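Local coordinates for major capsid protein (Faustovirus, PDB 5J7O) that probably builds the outer capsid shell of a large double-stranded DNA virus, as a double jelly-roll protein that assembles into trimers, at residues 139-144 / 150-155; 156-161 / 371-376; 120-125 / 165-170; 284-289 / 334-339. All coordinates share one frame; numbering follows the deposited sequence.

Contact 1 of 4, residues 139-144 / 150-155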
loop_
_atom_site.group_PDB
_atom_site.type_symbol
_atom_site.label_atom_id
_atom_site.label_comp_id
_atom_site.label_asym_id
_atom_site.label_seq_id
_atom_site.Cartn_x
_atom_site.Cartn_y
_atom_site.Cartn_z
ATOM N N VAL B 139 -21.935 19.524 37.326
ATOM C CA VAL B 139 -22.727 20.491 36.578
ATOM C C VAL B 139 -22.374 21.894 37.051
ATOM O O VAL B 139 -22.311 22.152 38.258
ATOM C CB VAL B 139 -24.240 20.235 36.735
ATOM C CG1 VAL B 139 -25.044 21.341 36.067
ATOM C CG2 VAL B 139 -24.612 18.882 36.149
ATOM N N SER B 140 -22.136 22.794 36.098
ATOM C CA SER B 140 -21.956 24.212 36.366
ATOM C C SER B 140 -22.636 24.992 35.251
ATOM O O SER B 140 -23.130 24.419 34.277
ATOM C CB SER B 140 -20.474 24.588 36.473
ATOM O OG SER B 140 -19.756 24.199 35.313
ATOM N N ALA B 141 -22.654 26.316 35.390
ATOM C CA ALA B 141 -23.352 27.147 34.421
ATOM C C ALA B 141 -22.735 28.537 34.372
ATOM O O ALA B 141 -22.033 28.964 35.292
ATOM C CB ALA B 141 -24.847 27.244 34.744
ATOM N N THR B 142 -23.017 29.241 33.277
ATOM C CA THR B 142 -22.621 30.635 33.102
ATOM C C THR B 142 -23.853 31.431 32.698
ATOM O O THR B 142 -24.414 31.208 31.620
ATOM C CB THR B 142 -21.517 30.784 32.052
ATOM O OG1 THR B 142 -20.296 30.224 32.551
ATOM C CG2 THR B 142 -21.297 32.256 31.716
ATOM N N GLU B 143 -24.277 32.348 33.562
ATOM C CA GLU B 143 -25.404 33.206 33.244
ATOM C C GLU B 143 -25.007 34.250 32.204
ATOM O O GLU B 143 -23.828 34.559 32.011
ATOM C CB GLU B 143 -25.925 33.906 34.499
ATOM C CG GLU B 143 -26.502 32.982 35.557
ATOM C CD GLU B 143 -26.953 33.737 36.794
ATOM O OE1 GLU B 143 -26.734 34.966 36.851
ATOM O OE2 GLU B 143 -27.526 33.106 37.706
ATOM N N ASN B 144 -26.018 34.796 31.527
ATOM C CA ASN B 144 -25.793 35.889 30.577
ATOM C C ASN B 144 -27.133 36.612 30.399
ATOM O O ASN B 144 -27.901 36.296 29.491
ATOM C CB ASN B 144 -25.248 35.391 29.252
ATOM C CG ASN B 144 -24.724 36.516 28.376
ATOM O OD1 ASN B 144 -25.296 37.605 28.327
ATOM N ND2 ASN B 144 -23.624 36.255 27.678
ATOM N N TYR B 150 -28.403 30.998 28.566
ATOM C CA TYR B 150 -27.985 30.244 29.739
ATOM C C TYR B 150 -27.137 29.074 29.258
ATOM O O TYR B 150 -27.631 28.204 28.533
ATOM C CB TYR B 150 -29.205 29.764 30.527
ATOM C CG TYR B 150 -28.910 29.007 31.805
ATOM C CD1 TYR B 150 -28.426 29.662 32.930
ATOM C CD2 TYR B 150 -29.150 27.642 31.894
ATOM C CE1 TYR B 150 -28.170 28.974 34.104
ATOM C CE2 TYR B 150 -28.898 26.946 33.063
ATOM C CZ TYR B 150 -28.409 27.617 34.164
ATOM O OH TYR B 150 -28.156 26.925 35.327
ATOM N N THR B 151 -25.861 29.068 29.635
ATOM C CA THR B 151 -24.907 28.071 29.166
ATOM C C THR B 151 -24.645 27.070 30.283
ATOM O O THR B 151 -24.136 27.441 31.346
ATOM C CB THR B 151 -23.603 28.729 28.713
ATOM O OG1 THR B 151 -23.886 29.693 27.691
ATOM C CG2 THR B 151 -22.648 27.684 28.160
ATOM N N LEU B 152 -24.985 25.807 30.037
ATOM C CA LEU B 152 -24.923 24.753 31.042
ATOM C C LEU B 152 -23.851 23.743 30.649
ATOM O O LEU B 152 -23.916 23.155 29.564
ATOM C CB LEU B 152 -26.280 24.065 31.188
ATOM C CG LEU B 152 -26.437 23.081 32.348
ATOM C CD1 LEU B 152 -26.552 23.824 33.670
ATOM C CD2 LEU B 152 -27.639 22.176 32.125
ATOM N N TYR B 153 -22.879 23.538 31.535
ATOM C CA TYR B 153 -21.786 22.601 31.320
ATOM C C TYR B 153 -22.008 21.365 32.179
ATOM O O TYR B 153 -22.169 21.473 33.399
ATOM C CB TYR B 153 -20.436 23.237 31.665
ATOM C CG TYR B 153 -20.177 24.578 31.013
ATOM C CD1 TYR B 153 -20.640 25.753 31.590
ATOM C CD2 TYR B 153 -19.452 24.669 29.832
ATOM C CE1 TYR B 153 -20.400 26.982 31.003
ATOM C CE2 TYR B 153 -19.205 25.894 29.238
ATOM C CZ TYR B 153 -19.680 27.046 29.829
ATOM O OH TYR B 153 -19.438 28.267 29.240
ATOM N N THR B 154 -22.005 20.193 31.547
ATOM C CA THR B 154 -22.161 18.930 32.257
ATOM C C THR B 154 -21.081 17.962 31.801
ATOM O O THR B 154 -20.851 17.803 30.599
ATOM C CB THR B 154 -23.547 18.316 32.020
ATOM O OG1 THR B 154 -24.558 19.301 32.261
ATOM C CG2 THR B 154 -23.770 17.131 32.952
ATOM N N GLN B 155 -20.420 17.323 32.763
ATOM C CA GLN B 155 -19.424 16.299 32.488
ATOM C C GLN B 155 -19.726 15.065 33.325
ATOM O O GLN B 155 -20.092 15.175 34.499
ATOM C CB GLN B 155 -18.003 16.801 32.775
ATOM C CG GLN B 155 -17.500 17.832 31.776
ATOM C CD GLN B 155 -16.074 18.267 32.053
ATOM O OE1 GLN B 155 -15.796 18.920 33.058
ATOM N NE2 GLN B 155 -15.160 17.901 31.160
HETATM O O HOH W 1 -19.616 21.677 35.309
HETATM O O HOH W 2 -24.491 31.873 28.922
HETATM O O HOH W 3 -18.299 30.231 31.195
#
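An antiparallel beta hairpin, built from strands 138-142 and 149-158, sets S140 opposite Y153 and T142 opposite T151 as hydrogen-bonded pairs, alternating with the non-hydrogen-bonded pairs V139-T154 and A141-L152. Two backbone bonds close each hydrogen-bonded pair; the longest, from T151 N to T142 O, spans 3.3 Å. Beta-branched and aromatic residues suit these extended strands and alternate between two faces.

On one face V139 divides its methyls between two partners. V139 CG1, anti to the backbone N (chi1 174°), comes within 3.8 Å of L152 CD1, while V139 CG2 lies alongside T154 CG2 at 3.7 Å. The small methyl of A141 accepts the end of the Y150 ring, which arrives obliquely with Y150 OH 3.4 Å from A141 CB; that hydroxyl is hydrogen-bonded to D130. On the face of S140, T142 and T151, the Y153 ring turns its edge to the partner strand, with Y153 CE1 3.6 Å from T142 OG1. The same tyrosine packs on L254 of the second subunit, and the buried S140 OG is held by the backbone N atoms of I126 and G127. Next to the T142-T151 pair, a water takes the proton of T151 OG1 at 2.6 Å and donates one of its own to T142 O at 2.8 Å.

Contact 2 of 4, residues 156-161 / 371-376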
loop_
_atom_site.group_PDB
_atom_site.type_symbol
_atom_site.label_atom_id
_atom_site.label_comp_id
_atom_site.label_asym_id
_atom_site.label_seq_id
_atom_site.Cartn_x
_atom_site.Cartn_y
_atom_site.Cartn_z
ATOM N N SER B 156 -19.577 13.894 32.713
ATOM C CA SER B 156 -19.851 12.634 33.386
ATOM C C SER B 156 -19.004 11.541 32.747
ATOM O O SER B 156 -18.238 11.786 31.810
ATOM C CB SER B 156 -21.344 12.291 33.326
ATOM O OG SER B 156 -21.794 12.195 31.986
ATOM N N TYR B 157 -19.145 10.326 33.267
ATOM C CA TYR B 157 -18.449 9.159 32.747
ATOM C C TYR B 157 -19.461 8.151 32.225
ATOM O O TYR B 157 -20.480 7.889 32.871
ATOM C CB TYR B 157 -17.568 8.507 33.817
ATOM C CG TYR B 157 -16.444 9.391 34.302
ATOM C CD1 TYR B 157 -15.402 9.748 33.457
ATOM C CD2 TYR B 157 -16.421 9.862 35.607
ATOM C CE1 TYR B 157 -14.370 10.554 33.897
ATOM C CE2 TYR B 157 -15.393 10.667 36.057
ATOM C CZ TYR B 157 -14.371 11.010 35.197
ATOM O OH TYR B 157 -13.346 11.813 35.641
ATOM N N VAL B 158 -19.174 7.591 31.050
ATOM C CA VAL B 158 -20.034 6.604 30.415
ATOM C C VAL B 158 -19.170 5.479 29.863
ATOM O O VAL B 158 -17.961 5.627 29.673
ATOM C CB VAL B 158 -20.892 7.215 29.282
ATOM C CG1 VAL B 158 -21.934 8.167 29.847
ATOM C CG2 VAL B 158 -20.004 7.929 28.272
ATOM N N ASN B 159 -19.807 4.338 29.615
ATOM C CA ASN B 159 -19.182 3.270 28.851
ATOM C C ASN B 159 -19.537 3.466 27.378
ATOM O O ASN B 159 -20.131 4.479 26.997
ATOM C CB ASN B 159 -19.602 1.903 29.392
ATOM C CG ASN B 159 -21.105 1.761 29.533
ATOM O OD1 ASN B 159 -21.870 2.609 29.073
ATOM N ND2 ASN B 159 -21.537 0.678 30.172
ATOM N N GLN B 160 -19.175 2.503 26.525
ATOM C CA GLN B 160 -19.435 2.666 25.097
ATOM C C GLN B 160 -20.929 2.766 24.814
ATOM O O GLN B 160 -21.355 3.564 23.970
ATOM C CB GLN B 160 -18.823 1.515 24.299
ATOM C CG GLN B 160 -18.985 1.698 22.795
ATOM C CD GLN B 160 -18.504 0.511 21.992
ATOM O OE1 GLN B 160 -18.762 -0.641 22.344
ATOM N NE2 GLN B 160 -17.798 0.785 20.900
ATOM N N GLN B 161 -21.741 1.972 25.513
ATOM C CA GLN B 161 -23.180 2.009 25.291
ATOM C C GLN B 161 -23.809 3.302 25.796
ATOM O O GLN B 161 -24.944 3.611 25.421
ATOM C CB GLN B 161 -23.843 0.801 25.957
ATOM C CG GLN B 161 -25.184 0.424 25.352
ATOM C CD GLN B 161 -25.736 -0.871 25.913
ATOM O OE1 GLN B 161 -25.470 -1.227 27.061
ATOM N NE2 GLN B 161 -26.505 -1.586 25.101
ATOM N N THR B 371 -21.628 17.698 22.393
ATOM C CA THR B 371 -21.216 16.539 23.177
ATOM C C THR B 371 -19.968 15.912 22.576
ATOM O O THR B 371 -19.974 15.508 21.409
ATOM C CB THR B 371 -22.340 15.502 23.255
ATOM O OG1 THR B 371 -23.490 16.086 23.877
ATOM C CG2 THR B 371 -21.891 14.288 24.057
ATOM N N THR B 372 -18.909 15.820 23.379
ATOM C CA THR B 372 -17.688 15.117 23.019
ATOM C C THR B 372 -17.419 14.011 24.033
ATOM O O THR B 372 -17.947 14.021 25.149
ATOM C CB THR B 372 -16.479 16.064 22.961
ATOM O OG1 THR B 372 -16.086 16.427 24.290
ATOM C CG2 THR B 372 -16.814 17.320 22.173
ATOM N N TYR B 373 -16.584 13.054 23.634
ATOM C CA TYR B 373 -16.210 11.935 24.488
ATOM C C TYR B 373 -14.698 11.778 24.489
ATOM O O TYR B 373 -14.055 11.862 23.439
ATOM C CB TYR B 373 -16.869 10.630 24.025
ATOM C CG TYR B 373 -18.371 10.719 23.889
ATOM C CD1 TYR B 373 -19.201 10.544 24.988
ATOM C CD2 TYR B 373 -18.959 10.976 22.658
ATOM C CE1 TYR B 373 -20.574 10.625 24.867
ATOM C CE2 TYR B 373 -20.331 11.058 22.526
ATOM C CZ TYR B 373 -21.133 10.881 23.632
ATOM O OH TYR B 373 -22.500 10.962 23.503
ATOM N N THR B 374 -14.135 11.546 25.669
ATOM C CA THR B 374 -12.690 11.407 25.836
ATOM C C THR B 374 -12.396 10.128 26.608
ATOM O O THR B 374 -12.793 10.020 27.788
ATOM C CB THR B 374 -12.104 12.617 26.558
ATOM O OG1 THR B 374 -12.724 13.813 26.068
ATOM C CG2 THR B 374 -10.602 12.700 26.323
ATOM N N PRO B 375 -11.730 9.146 25.998
ATOM C CA PRO B 375 -11.350 7.938 26.742
ATOM C C PRO B 375 -10.534 8.287 27.980
ATOM O O PRO B 375 -9.662 9.158 27.950
ATOM C CB PRO B 375 -10.527 7.143 25.723
ATOM C CG PRO B 375 -11.054 7.587 24.399
ATOM C CD PRO B 375 -11.394 9.044 24.568
ATOM N N THR B 376 -10.828 7.593 29.079
ATOM C CA THR B 376 -10.309 7.951 30.391
ATOM C C THR B 376 -9.685 6.740 31.067
ATOM O O THR B 376 -10.240 5.636 31.029
ATOM C CB THR B 376 -11.424 8.528 31.278
ATOM O OG1 THR B 376 -12.018 9.656 30.624
ATOM C CG2 THR B 376 -10.872 8.967 32.624
#
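T376 OG1 donates to T374 O at 3.0 Å, a bond within one segment that helps hold the rotation of a side chain touching the other. The donor approaches with a C=O...OG1 angle of 146° and is tilted 29° from the carbonyl plane. With the OG1 proton turned to its own chain, T376 meets the other segment mainly through its methyl, which lies anti to the backbone N and brings T376 CG2 to 4.0 Å from Y157 CE1. The two side chains cross at about a right angle, and the methyl comes to the tyrosine ring obliquely. Further along, V158 CG2 meets Y373 CD1 at 4.3 Å, again obliquely to the ring. A large ring and a branched aliphatic group suit this reach, because the backbones are not direct partners: V158 CA and Y373 CA are 8.8 Å apart. Strands 149-158 and 364-375 both flank strand 341-351 in one seven-stranded mixed sheet, and the side chains meet past it. Y373 also packs on Y486 of the second subunit. The chemistry across the gap is therefore loose van der Waals contact, with the Y157 hydroxyl bonded to A121 O and that of T376 to its own segment.

Contact 3 of 4, residues 120-125 / 165-170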
loop_
_atom_site.group_PDB
_atom_site.type_symbol
_atom_site.label_atom_id
_atom_site.label_comp_id
_atom_site.label_asym_id
_atom_site.label_seq_id
_atom_site.Cartn_x
_atom_site.Cartn_y
_atom_site.Cartn_z
ATOM N N PRO B 120 -12.316 7.525 38.220
ATOM C CA PRO B 120 -11.713 8.672 38.915
ATOM C C PRO B 120 -12.717 9.758 39.268
ATOM O O PRO B 120 -13.897 9.673 38.910
ATOM C CB PRO B 120 -10.674 9.178 37.907
ATOM C CG PRO B 120 -11.214 8.759 36.580
ATOM C CD PRO B 120 -11.886 7.435 36.813
ATOM N N ALA B 121 -12.255 10.784 39.977
ATOM C CA ALA B 121 -13.122 11.891 40.345
ATOM C C ALA B 121 -13.482 12.722 39.120
ATOM O O ALA B 121 -12.706 12.836 38.166
ATOM C CB ALA B 121 -12.450 12.773 41.399
ATOM N N LEU B 122 -14.679 13.300 39.154
ATOM C CA LEU B 122 -15.157 14.124 38.057
ATOM C C LEU B 122 -14.306 15.387 37.926
ATOM O O LEU B 122 -13.660 15.814 38.885
ATOM C CB LEU B 122 -16.621 14.492 38.282
ATOM C CG LEU B 122 -17.620 13.345 38.132
ATOM C CD1 LEU B 122 -18.862 13.608 38.962
ATOM C CD2 LEU B 122 -17.985 13.137 36.669
ATOM N N PRO B 123 -14.282 15.993 36.741
ATOM C CA PRO B 123 -13.519 17.233 36.563
ATOM C C PRO B 123 -14.124 18.377 37.364
ATOM O O PRO B 123 -15.259 18.319 37.841
ATOM C CB PRO B 123 -13.610 17.502 35.057
ATOM C CG PRO B 123 -13.988 16.188 34.449
ATOM C CD PRO B 123 -14.846 15.510 35.470
ATOM N N ALA B 124 -13.335 19.439 37.504
ATOM C CA ALA B 124 -13.764 20.601 38.267
ATOM C C ALA B 124 -14.892 21.336 37.543
ATOM O O ALA B 124 -15.256 21.022 36.406
ATOM C CB ALA B 124 -12.586 21.544 38.511
ATOM N N PHE B 125 -15.449 22.331 38.229
ATOM C CA PHE B 125 -16.504 23.150 37.651
ATOM C C PHE B 125 -15.957 24.008 36.515
ATOM O O PHE B 125 -14.811 24.462 36.546
ATOM C CB PHE B 125 -17.128 24.051 38.717
ATOM C CG PHE B 125 -17.811 23.302 39.827
ATOM C CD1 PHE B 125 -18.705 22.284 39.547
ATOM C CD2 PHE B 125 -17.555 23.619 41.151
ATOM C CE1 PHE B 125 -19.334 21.595 40.568
ATOM C CE2 PHE B 125 -18.180 22.934 42.176
ATOM C CZ PHE B 125 -19.071 21.921 41.884
ATOM N N GLN B 165 -21.432 5.964 34.599
ATOM C CA GLN B 165 -20.606 5.246 35.560
ATOM C C GLN B 165 -20.407 6.107 36.800
ATOM O O GLN B 165 -20.088 7.295 36.692
ATOM C CB GLN B 165 -19.254 4.876 34.947
ATOM C CG GLN B 165 -19.364 4.062 33.671
ATOM C CD GLN B 165 -20.059 2.734 33.891
ATOM O OE1 GLN B 165 -19.574 1.882 34.636
ATOM N NE2 GLN B 165 -21.208 2.553 33.248
ATOM N N THR B 166 -20.593 5.502 37.970
ATOM C CA THR B 166 -20.475 6.223 39.229
ATOM C C THR B 166 -19.009 6.424 39.594
ATOM O O THR B 166 -18.173 5.541 39.383
ATOM C CB THR B 166 -21.194 5.462 40.346
ATOM O OG1 THR B 166 -22.529 5.150 39.930
ATOM C CG2 THR B 166 -21.259 6.299 41.613
ATOM N N VAL B 167 -18.701 7.609 40.130
ATOM C CA VAL B 167 -17.360 7.875 40.633
ATOM C C VAL B 167 -17.014 6.862 41.714
ATOM O O VAL B 167 -17.854 6.498 42.547
ATOM C CB VAL B 167 -17.266 9.318 41.158
ATOM C CG1 VAL B 167 -16.044 9.499 42.049
ATOM C CG2 VAL B 167 -17.222 10.294 39.997
ATOM N N ALA B 168 -15.770 6.381 41.684
ATOM C CA ALA B 168 -15.200 5.399 42.603
ATOM C C ALA B 168 -15.820 4.015 42.450
ATOM O O ALA B 168 -15.486 3.117 43.234
ATOM C CB ALA B 168 -15.303 5.832 44.073
ATOM N N ALA B 169 -16.712 3.810 41.486
ATOM C CA ALA B 169 -17.161 2.467 41.165
ATOM C C ALA B 169 -16.071 1.733 40.387
ATOM O O ALA B 169 -15.052 2.311 40.003
ATOM C CB ALA B 169 -18.465 2.507 40.368
ATOM N N ALA B 170 -16.296 0.445 40.149
ATOM C CA ALA B 170 -15.288 -0.380 39.499
ATOM C C ALA B 170 -15.024 0.090 38.071
ATOM O O ALA B 170 -15.918 0.578 37.375
ATOM C CB ALA B 170 -15.719 -1.846 39.493
#
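V167 is the residue that reaches across here, and both of its methyls are used. V167 CG2 lies 3.6 Å from L122 CG, and L122 CD1 follows at 3.8 Å from the same V167 CG2. That methyl also rests 3.6 Å from P120 O, so it sits against both a backbone carbonyl and an aliphatic side chain. The other branch, V167 CG1, is placed anti to the backbone N (chi1 163°) and approaches A121 CA at 4.1 Å. The branched valine suits the spot because one methyl can meet leucine while the other covers the backbone of A121, whose own small methyl points away. L122 and V167 run at a slant to one another, and it is the branch point of the leucine that comes nearest.

What presents the valine is a type II beta turn from T166 to A169, in which V167 takes the second place. The turn is closed by A169 N donating to T166 O at 3.1 Å. A168, in the third place, has a positive phi of 68°, as a type II turn needs, and its short side chain is tolerated there. This turn belongs to the loop that leads from strand 149-158 of the seven-stranded mixed sheet to strand 170-177 of a three-stranded one, in a double jelly-roll capsid protein.

Farther out, backbone hydrogen bonds tie A168 and A169 to V119 and V167 to S135. L122 is backed by L133 and V138. The run from P120 continues to F125, which packs on V257 of the second subunit.

Contact 4 of 4, residues 284-289 / 334-339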
loop_
_atom_site.group_PDB
_atom_site.type_symbol
_atom_site.label_atom_id
_atom_site.label_comp_id
_atom_site.label_asym_id
_atom_site.label_seq_id
_atom_site.Cartn_x
_atom_site.Cartn_y
_atom_site.Cartn_z
ATOM N N GLN B 284 -1.235 -3.953 19.292
ATOM C CA GLN B 284 -1.170 -2.524 19.575
ATOM C C GLN B 284 -2.528 -1.909 19.882
ATOM O O GLN B 284 -2.579 -0.797 20.421
ATOM C CB GLN B 284 -0.528 -1.774 18.402
ATOM C CG GLN B 284 0.987 -1.908 18.330
ATOM C CD GLN B 284 1.440 -3.284 17.882
ATOM O OE1 GLN B 284 0.845 -3.884 16.987
ATOM N NE2 GLN B 284 2.498 -3.790 18.503
ATOM N N THR B 285 -3.617 -2.595 19.559
ATOM C CA THR B 285 -4.950 -2.077 19.853
ATOM C C THR B 285 -5.323 -2.398 21.297
ATOM O O THR B 285 -5.223 -3.557 21.712
ATOM C CB THR B 285 -5.981 -2.672 18.894
ATOM O OG1 THR B 285 -5.747 -2.177 17.570
ATOM C CG2 THR B 285 -7.391 -2.301 19.323
ATOM N N PRO B 286 -5.746 -1.409 22.085
ATOM C CA PRO B 286 -6.047 -1.666 23.501
ATOM C C PRO B 286 -7.215 -2.628 23.659
ATOM O O PRO B 286 -8.261 -2.471 23.027
ATOM C CB PRO B 286 -6.386 -0.274 24.050
ATOM C CG PRO B 286 -5.807 0.691 23.060
ATOM C CD PRO B 286 -5.907 0.011 21.732
ATOM N N LYS B 287 -7.028 -3.630 24.517
ATOM C CA LYS B 287 -8.035 -4.656 24.748
ATOM C C LYS B 287 -8.138 -4.946 26.237
ATOM O O LYS B 287 -7.180 -4.750 26.992
ATOM C CB LYS B 287 -7.708 -5.955 24.000
ATOM C CG LYS B 287 -7.601 -5.809 22.494
ATOM C CD LYS B 287 -7.272 -7.142 21.843
ATOM C CE LYS B 287 -7.197 -7.015 20.332
ATOM N NZ LYS B 287 -6.975 -8.333 19.676
ATOM N N ALA B 288 -9.316 -5.422 26.653
ATOM C CA ALA B 288 -9.481 -5.883 28.028
ATOM C C ALA B 288 -8.489 -6.992 28.350
ATOM O O ALA B 288 -7.931 -7.039 29.453
ATOM C CB ALA B 288 -10.915 -6.360 28.257
ATOM N N THR B 289 -8.252 -7.889 27.395
ATOM C CA THR B 289 -7.231 -8.921 27.520
ATOM C C THR B 289 -6.480 -9.014 26.203
ATOM O O THR B 289 -7.090 -9.247 25.155
ATOM C CB THR B 289 -7.844 -10.278 27.880
ATOM O OG1 THR B 289 -8.423 -10.215 29.189
ATOM C CG2 THR B 289 -6.778 -11.365 27.853
ATOM N N PHE B 334 1.689 -1.644 27.944
ATOM C CA PHE B 334 1.226 -0.355 28.434
ATOM C C PHE B 334 -0.261 -0.381 28.748
ATOM O O PHE B 334 -1.042 -1.104 28.124
ATOM C CB PHE B 334 1.507 0.763 27.425
ATOM C CG PHE B 334 2.964 1.037 27.221
ATOM C CD1 PHE B 334 3.703 0.285 26.325
ATOM C CD2 PHE B 334 3.596 2.045 27.929
ATOM C CE1 PHE B 334 5.046 0.532 26.137
ATOM C CE2 PHE B 334 4.941 2.298 27.744
ATOM C CZ PHE B 334 5.667 1.540 26.847
ATOM N N THR B 335 -0.631 0.425 29.738
ATOM C CA THR B 335 -2.025 0.690 30.051
ATOM C C THR B 335 -2.602 1.669 29.036
ATOM O O THR B 335 -1.913 2.579 28.568
ATOM C CB THR B 335 -2.136 1.258 31.471
ATOM O OG1 THR B 335 -1.839 0.232 32.426
ATOM C CG2 THR B 335 -3.518 1.815 31.745
ATOM N N ALA B 336 -3.862 1.462 28.676
ATOM C CA ALA B 336 -4.601 2.354 27.799
ATOM C C ALA B 336 -6.035 2.425 28.295
ATOM O O ALA B 336 -6.508 1.506 28.972
ATOM C CB ALA B 336 -4.558 1.876 26.341
ATOM N N PRO B 337 -6.748 3.513 27.994
ATOM C CA PRO B 337 -8.134 3.632 28.461
ATOM C C PRO B 337 -8.996 2.483 27.963
ATOM O O PRO B 337 -8.863 2.026 26.825
ATOM C CB PRO B 337 -8.592 4.972 27.873
ATOM C CG PRO B 337 -7.340 5.746 27.686
ATOM C CD PRO B 337 -6.288 4.738 27.317
ATOM N N GLY B 338 -9.881 2.017 28.832
ATOM C CA GLY B 338 -10.787 0.921 28.540
ATOM C C GLY B 338 -12.174 1.410 28.181
ATOM O O GLY B 338 -12.338 2.412 27.475
ATOM N N ASN B 339 -13.184 0.700 28.678
ATOM C CA ASN B 339 -14.580 1.040 28.403
ATOM C C ASN B 339 -15.083 2.086 29.401
ATOM O O ASN B 339 -16.048 1.886 30.139
ATOM C CB ASN B 339 -15.444 -0.216 28.429
ATOM C CG ASN B 339 -16.828 0.017 27.854
ATOM O OD1 ASN B 339 -17.029 0.915 27.038
ATOM N ND2 ASN B 339 -17.791 -0.792 28.281
#
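Apolar packing carries the contact between P286 and A336. P286 CB lies 3.6 Å from A336 CB, and the next atom of the ring, P286 CG, is almost as near, at 3.7 Å from A336 CB. The alanine methyl is thus set against one bond of the pyrrolidine ring, and both CB atoms point toward the opposite segment. Small, compact side chains suit this place, since the backbones come close: P286 CA and A336 CA are only 6.1 Å apart. A looser approach follows at P337, whose carbonyl oxygen, P337 O, is 4.4 Å from P286 CB, while the CB of P337 is directed away from the loop.

Hydrogen bonding acts around this apolar pair and holds the two backbones in place. Strand 170-177 is the common partner: A336 is bonded through its backbone to F174, and K287 to V175. P286, a proline without an N-H to satisfy, can lie against F174 and R176 of that strand with its ring. Next to it, T285 OG1 is hydrogen-bonded to R274 of the third subunit, so the loop also faces the trimer interface.

The arrangement is that of a connecting loop, running between strands 273-280 and 293-298, packed on an outer strand, 333-336, of a small three-stranded antiparallel sheet in a double jelly-roll capsid protein.

How the contacts relate
Contacts 1 and 2 share strand 149-158: contact 1 pairs it with its hairpin partner, and contact 2 links its far end to strand 364-375 of the same sheet, with centres about 19 Å apart. Contact 3 brings together the loops before and after this hairpin, and contact 1 falls between its segments in sequence. Contacts 2 and 3 are the closest pair, about 12 Å between centres, and their segments alternate along the chain. The centre of contact 4 lies about 15 Å from that of contact 2, and the two touch where Q160 N meets N339 OD1. Contacts 1 to 3 touch the second subunit, and contacts 2 and 4 the third, so this region joins the subunit's fold to trimer assembly.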